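Side-chain contacts in possible protein of nuclear scaffold (Encephalitozoon cuniculi, PDB 3KAE), which is the Cdc27 (APC3-family) subunit of the anaphase-promoting complex, its N-terminal tetratricopeptide-repeat domain pairing with a second copy to form a homodimer: residues I9-S12 with I13-R16; A21-L24 with A25-L29. One frame throughout, in Å; residues are numbered along the deposited sequence.

Interaction 1 (I9-S12 with I13-R16); sequences ICKS and IRYR
The carbonyl oxygen of I9 accepts the N-H of I13 at 2.9 Å (N to O), the donor standing nearly in line with the C=O bond. One residue on, the N-H of R14 points almost straight at the oxygen of C10, with an N-H...O angle of 172°. The helical bonding weakens at Y15, whose N makes only weak bonds, to the carbonyls of K11 and S12. K11 O also faces the edge of the Y15 ring, near its plane, with CD1 2.9 Å away. R16 turns to a positive phi of 64° and closes the helix in a Schellman motif, R16 N bonding to I13 O at 2.7 Å.

On the apolar flank the I9 and I13 side chains cross obliquely, CG2 of I9 meeting CD1 of I13 at 3.6 Å. The outer flank is flatter and charged. K11 has its CG anti to the backbone N (chi1 -164°), which lays the chain alongside both R14 and Y15, all running the same way; its CG touches Y15 CE1 at 3.7 Å and lies close to R14 NH2. The bend of R14 at chi3 brings its guanidinium face under Y15 CE1, which sits 3.8 Å above the centre of the guanidinium plane.

R14 NH1 bonds to F107 O, and Y15 OH to D112 OD2 and the backbone N of D109, all three of the second subunit. E105 of the second subunit packs on R14 and would probably offset the like charges of R14 and K11. The last turn thus directs the polar ends of R14 and Y15 across the dimer interface, while R16 divides its bonds between Y18 OH of its own chain and Y67 OH of the second subunit.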
# COMPACT_ATOMS: atom_id res chain seq x y z
N ILE C 9 -1.81 13.45 7.83
CA ILE C 9 -1.81 12.62 6.64
C ILE C 9 -0.92 11.39 6.89
O ILE C 9 -1.33 10.26 6.62
CB ILE C 9 -1.34 13.40 5.39
CG1 ILE C 9 -2.40 14.41 4.97
CG2 ILE C 9 -1.05 12.44 4.21
CD1 ILE C 9 -1.92 15.51 4.01
N CYS C 10 0.27 11.62 7.43
CA CYS C 10 1.19 10.54 7.76
C CYS C 10 0.50 9.56 8.68
O CYS C 10 0.54 8.34 8.48
CB CYS C 10 2.44 11.08 8.44
SG CYS C 10 3.48 12.01 7.30
N LYS C 11 -0.18 10.10 9.69
CA LYS C 11 -0.89 9.25 10.62
C LYS C 11 -1.97 8.42 9.94
O LYS C 11 -2.17 7.25 10.29
CB LYS C 11 -1.47 10.05 11.79
CG LYS C 11 -1.87 9.15 12.95
CD LYS C 11 -2.40 9.95 14.13
CE LYS C 11 -1.29 10.70 14.85
NZ LYS C 11 -1.83 11.46 16.02
N SER C 12 -2.65 9.00 8.96
CA SER C 12 -3.69 8.28 8.23
C SER C 12 -3.12 7.17 7.34
O SER C 12 -3.77 6.14 7.11
CB SER C 12 -4.52 9.25 7.37
OG SER C 12 -5.03 10.31 8.14
N ILE C 13 -1.93 7.42 6.79
CA ILE C 13 -1.27 6.42 5.96
C ILE C 13 -0.88 5.22 6.84
O ILE C 13 -1.27 4.10 6.57
CB ILE C 13 -0.05 7.01 5.26
CG1 ILE C 13 -0.52 8.03 4.21
CG2 ILE C 13 0.79 5.90 4.62
CD1 ILE C 13 0.45 9.15 3.93
N ARG C 14 -0.17 5.52 7.92
CA ARG C 14 0.18 4.53 8.93
C ARG C 14 -1.02 3.72 9.41
O ARG C 14 -0.88 2.57 9.76
CB ARG C 14 0.91 5.20 10.10
CG ARG C 14 0.78 4.47 11.42
CD ARG C 14 1.88 4.88 12.38
NE ARG C 14 1.67 6.19 12.98
CZ ARG C 14 1.32 6.38 14.25
NH1 ARG C 14 1.14 5.34 15.05
NH2 ARG C 14 1.15 7.61 14.72
N TYR C 15 -2.22 4.30 9.38
CA TYR C 15 -3.41 3.54 9.78
C TYR C 15 -4.16 2.96 8.59
O TYR C 15 -5.19 2.30 8.74
CB TYR C 15 -4.35 4.39 10.67
CG TYR C 15 -3.87 4.49 12.11
CD1 TYR C 15 -2.96 5.47 12.49
CD2 TYR C 15 -4.31 3.58 13.08
CE1 TYR C 15 -2.51 5.56 13.80
CE2 TYR C 15 -3.86 3.66 14.39
CZ TYR C 15 -2.96 4.65 14.74
OH TYR C 15 -2.51 4.74 16.04
N ARG C 16 -3.63 3.18 7.40
CA ARG C 16 -4.21 2.63 6.19
C ARG C 16 -5.59 3.23 6.00
O ARG C 16 -6.45 2.67 5.31
CB ARG C 16 -4.26 1.09 6.21
CG ARG C 16 -2.92 0.42 6.59
CD ARG C 16 -1.78 0.76 5.60
NE ARG C 16 -0.50 0.71 6.27
CZ ARG C 16 0.61 1.27 5.80
NH1 ARG C 16 0.58 1.91 4.65
NH2 ARG C 16 1.74 1.19 6.49

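Interaction 2 (A21-L24 with A25-L29); sequences AIFL and AACLL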
# COMPACT_ATOMS: atom_id res chain seq x y z
N ALA C 21 -6.53 10.47 4.05
CA ALA C 21 -5.27 11.01 3.55
C ALA C 21 -5.45 11.68 2.20
O ALA C 21 -4.83 12.69 1.92
CB ALA C 21 -4.22 9.88 3.45
N ILE C 22 -6.26 11.07 1.35
CA ILE C 22 -6.58 11.63 0.06
C ILE C 22 -7.35 12.98 0.27
O ILE C 22 -7.02 14.01 -0.33
CB ILE C 22 -7.39 10.62 -0.77
CG1 ILE C 22 -6.49 9.41 -1.14
CG2 ILE C 22 -7.94 11.26 -2.03
CD1 ILE C 22 -7.22 8.22 -1.71
N PHE C 23 -8.34 12.98 1.16
CA PHE C 23 -9.09 14.20 1.45
C PHE C 23 -8.19 15.30 2.02
O PHE C 23 -8.16 16.41 1.51
CB PHE C 23 -10.23 13.94 2.42
CG PHE C 23 -11.08 15.14 2.69
CD1 PHE C 23 -10.69 16.08 3.62
CD2 PHE C 23 -12.27 15.33 1.99
CE1 PHE C 23 -11.47 17.20 3.86
CE2 PHE C 23 -13.05 16.44 2.23
CZ PHE C 23 -12.65 17.39 3.16
N LEU C 24 -7.45 14.98 3.07
CA LEU C 24 -6.54 15.95 3.66
C LEU C 24 -5.49 16.42 2.66
O LEU C 24 -4.97 17.53 2.75
CB LEU C 24 -5.84 15.35 4.89
CG LEU C 24 -6.69 15.06 6.11
CD1 LEU C 24 -5.82 14.51 7.23
CD2 LEU C 24 -7.41 16.36 6.56
N ALA C 25 -5.15 15.55 1.71
CA ALA C 25 -4.15 15.89 0.72
C ALA C 25 -4.78 16.89 -0.24
O ALA C 25 -4.15 17.87 -0.64
CB ALA C 25 -3.67 14.63 -0.03
N ALA C 26 -6.03 16.63 -0.59
CA ALA C 26 -6.78 17.51 -1.49
C ALA C 26 -6.87 18.93 -0.94
O ALA C 26 -6.86 19.91 -1.71
CB ALA C 26 -8.17 16.94 -1.78
N CYS C 27 -6.94 19.06 0.39
CA CYS C 27 -7.05 20.37 1.04
C CYS C 27 -5.72 21.09 0.93
O CYS C 27 -5.67 22.32 0.90
CB CYS C 27 -7.39 20.25 2.53
SG CYS C 27 -8.97 19.49 2.88
N LEU C 28 -4.65 20.31 0.86
CA LEU C 28 -3.30 20.84 0.94
C LEU C 28 -2.76 21.34 -0.40
O LEU C 28 -1.90 22.23 -0.43
CB LEU C 28 -2.37 19.78 1.51
CG LEU C 28 -1.14 20.32 2.23
CD1 LEU C 28 -1.55 21.28 3.32
CD2 LEU C 28 -0.35 19.17 2.81
N LEU C 29 -3.25 20.78 -1.49
CA LEU C 29 -2.89 21.23 -2.84
C LEU C 29 -2.70 22.77 -2.99
O LEU C 29 -1.72 23.22 -3.58
CB LEU C 29 -3.92 20.74 -3.86
CG LEU C 29 -3.98 19.25 -4.14
CD1 LEU C 29 -5.17 18.93 -5.06
CD2 LEU C 29 -2.67 18.79 -4.76
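Backbone hydrogen bonds of the helical i to i+4 kind join the two halves. A26 N to I22 O is the shortest at 2.8 Å, while the N-H of A25 reaches A21 O from above the carbonyl plane, 37° out of it. C27 N meets F23 O at 3.1 Å, in the carbonyl plane. The series weakens at L28 N to L24 O, and A25 O, one residue further on, accepts from both L28 N and L29 N.

The one side-chain meeting is a sulfur-aromatic contact. A chi1 of -176° turns the F23 ring beside its own carbonyl carbon, and it slants outward and toward the next turn, where C27 SG approaches CE1 to 3.5 Å and sits 4.3 Å from the ring centroid, oblique to it. Within the helix, the CB atoms of A25 and A26 lie against carbonyl oxygens of the preceding turn.

Neighbours take up several side chains: L24 rests against helix 5-14, and the F23 ring meets Y209 and Y180 of the second subunit edge-to-face. A21 packs on V42 and A25 on M39, alanines that fit the close packing of successive antiparallel helices in a tetratricopeptide-repeat array.

How the interactions relate
From the N terminus, interaction 1 comes first, within the last turns of helix 5-14 and its cap; interaction 2 follows on helix 18-31. Each is local to a single helix and closes no long loop, and since the first ends before the second begins they neither nest nor cross. Their centres lie 12 Å apart, and they touch where the two helices pack: I9 CG1 approaches L24 CB to 3.6 Å, and S12 and I9 rest on A21. The turn between the helices, which includes Y15 and R16, reverses the chain into a helical hairpin, backed by helix 36-45, where I13 and I22 both pack on V42. Both contacts also meet the second subunit, tying the hairpin into the dimer.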